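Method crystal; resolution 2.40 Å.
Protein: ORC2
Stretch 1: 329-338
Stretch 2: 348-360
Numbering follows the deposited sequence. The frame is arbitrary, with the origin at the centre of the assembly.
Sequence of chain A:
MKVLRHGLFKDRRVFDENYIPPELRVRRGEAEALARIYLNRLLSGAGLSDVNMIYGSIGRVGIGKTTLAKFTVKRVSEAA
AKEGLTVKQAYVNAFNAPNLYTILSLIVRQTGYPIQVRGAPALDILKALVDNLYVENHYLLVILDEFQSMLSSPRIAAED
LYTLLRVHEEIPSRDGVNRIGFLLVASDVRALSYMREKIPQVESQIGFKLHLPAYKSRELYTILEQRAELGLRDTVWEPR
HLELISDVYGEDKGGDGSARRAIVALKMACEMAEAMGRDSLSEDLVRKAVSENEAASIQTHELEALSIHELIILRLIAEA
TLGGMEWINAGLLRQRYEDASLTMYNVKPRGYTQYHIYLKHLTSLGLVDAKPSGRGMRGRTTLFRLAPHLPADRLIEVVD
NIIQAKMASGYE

Stretch 1 329-338: NAGLLRQRYE
Stretch 2 (348-360) KPRGYTQYHIYLK

The side chain of Arg-334 lies against two tyrosine rings of the second stretch, its guanidinium flat on Tyr-352 and its CD over Tyr-355, while the guanidinium grips a single backbone carbonyl with both terminal nitrogens. The guanidinium and Tyr-352 ring have centres 4.5 Å apart and planes at 22°, and Arg-334 CZ sits 4.5 Å from the Tyr-352 ring centroid, 9° off the ring normal. The ring of Tyr-355 receives Arg-334 CD over its face, 3.9 Å from the centroid and 9° off the normal, a CH-pi contact; Arg-334 CZ is 4.9 Å from the same centroid at 23°, so the charge also falls over this ring. Near the guanidinium plane, Arg-334 NH1 and NH2 donate to Arg-350 O at 2.9 and 2.8 Å, with N-H...O angles of 142° and 144°, the bent geometry expected when two donors share one acceptor.

This arrangement joins helix 330-338, preceded by Asn-329 as N-cap, to helix 352-360, preceded by Gly-351 as N-cap. Both helices continue later in the chain. Their axes approach to 12.4 Å and their N-to-C directions make an angle of 111°, neither parallel nor antiparallel. The register nevertheless runs in opposite senses: the CA atoms of Ala-330 and Leu-359 are 9.9 Å apart, those of Arg-334 and Tyr-355 8.5 Å, and those of Glu-338 and Pro-349 5.3 Å. The stretches thus converge toward the loop 348-351, whose residues are extended, with phi from -60 to -77° and psi from 134 to 167°. Together they bury 542 Å².

Arg-334 points its CA-to-CB bond toward the partner, with chi1 t, chi2 p, chi3 t and chi4 at -163°. One turn later, Glu-338 (chi1 m, chi2 t, chi3 146°) steadies the guanidinium within the same helix: Arg-334 NH1 forms a salt bridge with Glu-338 OE1 at 3.2 Å, and Arg-334 NE adds a weak hydrogen bond to that oxygen at 3.3 Å. Tyr-352 has chi1 m and chi2 103°; its CA-to-CB bond points sideways, but the end of the side chain comes nearer.

The CA-to-CB bonds of Tyr-337 (chi1 t, chi2 70°) and Tyr-355 (chi1 t, chi2 71°) both point toward the other stretch. Their ring centroids are 5.3 Å apart and their planes at 35°, an oblique pairing in which Tyr-337 CD2 lies 4.0 Å from Tyr-355 CD1. At the Tyr-337 ring edge, Arg-350 N donates to Tyr-337 OH at 3.1 Å and 160°, so both the amide and the carbonyl of Arg-350 are engaged by the first helix. Pro-349 CB packs 3.9 Å from Tyr-337 CE2 and 3.9 Å from Glu-338 CG.

Farther along, Leu-333 (chi1 t, chi2 p) places CG 3.3 Å from Tyr-355 OH and CD2 3.8 Å from Leu-359 CD2, an apolar contact. Arg-334 N also lies 3.3 Å from Tyr-355 OH, but the angle is poor for a hydrogen bond, and this amide instead donates to Ala-330 O at 3.0 Å.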

# COMPACT_ATOMS: atom_id res chain seq x y z
N ASN A 329 8.54 -25.33 -17.00
CA ASN A 329 7.84 -26.41 -16.34
C ASN A 329 8.59 -26.91 -15.15
O ASN A 329 9.81 -26.77 -15.08
CB ASN A 329 7.46 -27.55 -17.30
CG ASN A 329 8.65 -28.13 -18.04
OD1 ASN A 329 9.00 -27.67 -19.15
ND2 ASN A 329 9.24 -29.17 -17.47
N ALA A 330 7.84 -27.47 -14.20
CA ALA A 330 8.36 -27.96 -12.93
C ALA A 330 9.60 -28.82 -13.10
O ALA A 330 10.59 -28.66 -12.36
CB ALA A 330 7.30 -28.74 -12.21
N GLY A 331 9.54 -29.73 -14.09
CA GLY A 331 10.60 -30.68 -14.34
C GLY A 331 11.91 -30.03 -14.66
O GLY A 331 12.90 -30.27 -13.97
N LEU A 332 11.93 -29.22 -15.71
CA LEU A 332 13.10 -28.42 -16.10
C LEU A 332 13.60 -27.50 -14.96
O LEU A 332 14.82 -27.38 -14.74
CB LEU A 332 12.77 -27.58 -17.34
CG LEU A 332 13.66 -27.39 -18.59
CD1 LEU A 332 13.52 -26.00 -19.17
CD2 LEU A 332 15.14 -27.75 -18.41
N LEU A 333 12.68 -26.83 -14.26
CA LEU A 333 13.08 -25.95 -13.18
C LEU A 333 13.94 -26.70 -12.16
O LEU A 333 15.06 -26.26 -11.86
CB LEU A 333 11.85 -25.28 -12.54
CG LEU A 333 12.07 -24.16 -11.52
CD1 LEU A 333 13.08 -23.08 -11.99
CD2 LEU A 333 10.76 -23.52 -11.14
N ARG A 334 13.43 -27.83 -11.68
CA ARG A 334 14.13 -28.73 -10.76
C ARG A 334 15.51 -29.10 -11.31
O ARG A 334 16.52 -29.02 -10.59
CB ARG A 334 13.29 -29.99 -10.49
CG ARG A 334 13.82 -30.93 -9.40
CD ARG A 334 14.25 -30.24 -8.07
NE ARG A 334 15.18 -31.07 -7.31
CZ ARG A 334 15.48 -30.91 -6.02
NH1 ARG A 334 16.34 -31.71 -5.42
NH2 ARG A 334 14.93 -29.95 -5.31
N GLN A 335 15.55 -29.51 -12.58
CA GLN A 335 16.82 -29.88 -13.24
C GLN A 335 17.84 -28.74 -13.14
O GLN A 335 18.93 -28.92 -12.60
CB GLN A 335 16.59 -30.23 -14.70
CG GLN A 335 17.20 -31.53 -15.15
CD GLN A 335 16.60 -31.99 -16.48
OE1 GLN A 335 17.34 -32.40 -17.40
NE2 GLN A 335 15.26 -31.91 -16.59
N ARG A 336 17.45 -27.57 -13.66
CA ARG A 336 18.27 -26.36 -13.59
C ARG A 336 18.64 -25.95 -12.16
O ARG A 336 19.70 -25.38 -11.94
CB ARG A 336 17.56 -25.21 -14.28
CG ARG A 336 17.54 -25.31 -15.80
CD ARG A 336 16.90 -24.12 -16.46
NE ARG A 336 16.68 -24.36 -17.88
CZ ARG A 336 16.18 -23.46 -18.73
NH1 ARG A 336 16.03 -23.80 -20.01
NH2 ARG A 336 15.82 -22.24 -18.32
N TYR A 337 17.75 -26.20 -11.21
CA TYR A 337 17.99 -25.85 -9.82
C TYR A 337 19.11 -26.70 -9.25
O TYR A 337 20.02 -26.17 -8.60
CB TYR A 337 16.71 -26.02 -8.98
CG TYR A 337 17.00 -26.03 -7.50
CD1 TYR A 337 17.40 -24.88 -6.85
CD2 TYR A 337 16.92 -27.21 -6.76
CE1 TYR A 337 17.69 -24.88 -5.51
CE2 TYR A 337 17.23 -27.23 -5.42
CZ TYR A 337 17.61 -26.05 -4.80
OH TYR A 337 17.88 -26.05 -3.44
N GLU A 338 19.02 -28.01 -9.48
CA GLU A 338 20.06 -28.96 -9.06
C GLU A 338 21.38 -28.63 -9.75
O GLU A 338 22.41 -28.45 -9.08
CB GLU A 338 19.65 -30.41 -9.34
CG GLU A 338 18.59 -30.94 -8.38
CD GLU A 338 17.97 -32.24 -8.86
OE1 GLU A 338 17.63 -33.10 -8.03
OE2 GLU A 338 17.82 -32.41 -10.08
N LYS A 348 24.86 -27.69 -1.84
CA LYS A 348 24.14 -28.89 -2.29
C LYS A 348 22.61 -28.63 -2.42
O LYS A 348 22.01 -27.98 -1.55
CB LYS A 348 24.50 -30.15 -1.47
CG LYS A 348 24.16 -30.09 0.01
CD LYS A 348 23.06 -31.10 0.40
CE LYS A 348 22.64 -30.94 1.87
NZ LYS A 348 21.18 -30.62 2.04
N PRO A 349 22.00 -29.10 -3.52
CA PRO A 349 20.57 -28.86 -3.76
C PRO A 349 19.71 -29.46 -2.67
O PRO A 349 19.99 -30.58 -2.27
CB PRO A 349 20.29 -29.55 -5.11
CG PRO A 349 21.48 -30.39 -5.42
CD PRO A 349 22.64 -29.84 -4.63
N ARG A 350 18.74 -28.69 -2.17
CA ARG A 350 17.77 -29.16 -1.19
C ARG A 350 16.81 -30.19 -1.78
O ARG A 350 16.55 -30.19 -2.99
CB ARG A 350 16.98 -27.98 -0.63
CG ARG A 350 17.77 -26.90 0.09
CD ARG A 350 18.56 -27.39 1.34
NE ARG A 350 17.80 -27.26 2.58
CZ ARG A 350 17.95 -26.27 3.47
NH1 ARG A 350 18.83 -25.28 3.27
NH2 ARG A 350 17.20 -26.26 4.58
N GLY A 351 16.29 -31.08 -0.94
CA GLY A 351 15.41 -32.15 -1.37
C GLY A 351 14.06 -31.64 -1.87
O GLY A 351 13.70 -30.48 -1.65
N TYR A 352 13.32 -32.51 -2.53
CA TYR A 352 12.04 -32.15 -3.10
C TYR A 352 11.07 -31.43 -2.17
O TYR A 352 10.50 -30.41 -2.54
CB TYR A 352 11.38 -33.40 -3.66
CG TYR A 352 11.93 -33.81 -5.00
CD1 TYR A 352 12.81 -34.87 -5.12
CD2 TYR A 352 11.55 -33.13 -6.16
CE1 TYR A 352 13.32 -35.24 -6.35
CE2 TYR A 352 12.05 -33.49 -7.40
CZ TYR A 352 12.93 -34.55 -7.49
OH TYR A 352 13.41 -34.92 -8.73
N THR A 353 10.90 -31.96 -0.97
CA THR A 353 10.00 -31.46 0.06
C THR A 353 10.29 -29.98 0.38
O THR A 353 9.42 -29.13 0.27
CB THR A 353 10.14 -32.38 1.32
OG1 THR A 353 8.93 -33.10 1.54
CG2 THR A 353 10.40 -31.59 2.62
N GLN A 354 11.55 -29.69 0.72
CA GLN A 354 11.95 -28.34 1.01
C GLN A 354 11.80 -27.45 -0.22
O GLN A 354 11.34 -26.33 -0.13
CB GLN A 354 13.36 -28.29 1.61
CG GLN A 354 13.77 -26.92 2.15
CD GLN A 354 13.01 -26.53 3.42
OE1 GLN A 354 13.46 -26.85 4.52
NE2 GLN A 354 11.89 -25.83 3.28
N TYR A 355 12.11 -28.01 -1.39
CA TYR A 355 12.03 -27.32 -2.68
C TYR A 355 10.67 -26.74 -2.99
O TYR A 355 10.58 -25.61 -3.48
CB TYR A 355 12.43 -28.30 -3.79
CG TYR A 355 12.26 -27.80 -5.20
CD1 TYR A 355 13.11 -26.81 -5.71
CD2 TYR A 355 11.29 -28.33 -6.05
CE1 TYR A 355 12.99 -26.36 -7.02
CE2 TYR A 355 11.18 -27.89 -7.36
CZ TYR A 355 12.04 -26.89 -7.83
OH TYR A 355 11.94 -26.40 -9.12
N HIS A 356 9.64 -27.55 -2.74
CA HIS A 356 8.24 -27.24 -2.99
C HIS A 356 7.71 -26.17 -2.06
O HIS A 356 6.85 -25.41 -2.45
CB HIS A 356 7.37 -28.51 -2.88
CG HIS A 356 7.64 -29.52 -3.96
ND1 HIS A 356 7.21 -30.83 -3.88
CD2 HIS A 356 8.28 -29.40 -5.15
CE1 HIS A 356 7.59 -31.48 -4.97
NE2 HIS A 356 8.24 -30.63 -5.76
N ILE A 357 8.18 -26.17 -0.82
CA ILE A 357 7.88 -25.13 0.15
C ILE A 357 8.41 -23.77 -0.38
O ILE A 357 7.69 -22.78 -0.42
CB ILE A 357 8.46 -25.53 1.55
CG1 ILE A 357 7.45 -26.42 2.30
CG2 ILE A 357 8.79 -24.33 2.40
CD1 ILE A 357 8.10 -27.59 3.11
N TYR A 358 9.68 -23.77 -0.81
CA TYR A 358 10.31 -22.61 -1.46
C TYR A 358 9.55 -22.04 -2.66
O TYR A 358 9.39 -20.81 -2.74
CB TYR A 358 11.72 -22.97 -1.88
CG TYR A 358 12.69 -23.08 -0.74
CD1 TYR A 358 13.78 -23.95 -0.80
CD2 TYR A 358 12.51 -22.32 0.41
CE1 TYR A 358 14.70 -24.03 0.26
CE2 TYR A 358 13.40 -22.39 1.47
CZ TYR A 358 14.49 -23.25 1.39
OH TYR A 358 15.35 -23.29 2.46
N LEU A 359 9.07 -22.92 -3.56
CA LEU A 359 8.32 -22.50 -4.73
C LEU A 359 6.99 -21.87 -4.35
O LEU A 359 6.60 -20.83 -4.90
CB LEU A 359 8.06 -23.65 -5.69
CG LEU A 359 9.05 -23.81 -6.84
CD1 LEU A 359 8.91 -25.16 -7.46
CD2 LEU A 359 8.89 -22.72 -7.88
N LYS A 360 6.30 -22.54 -3.44
CA LYS A 360 5.07 -22.02 -2.85
C LYS A 360 5.24 -20.62 -2.28
O LYS A 360 4.50 -19.72 -2.64
CB LYS A 360 4.54 -22.94 -1.75
CG LYS A 360 3.02 -22.96 -1.76
CD LYS A 360 2.44 -23.62 -3.04
CE LYS A 360 1.01 -24.20 -2.76
NZ LYS A 360 0.56 -23.84 -1.37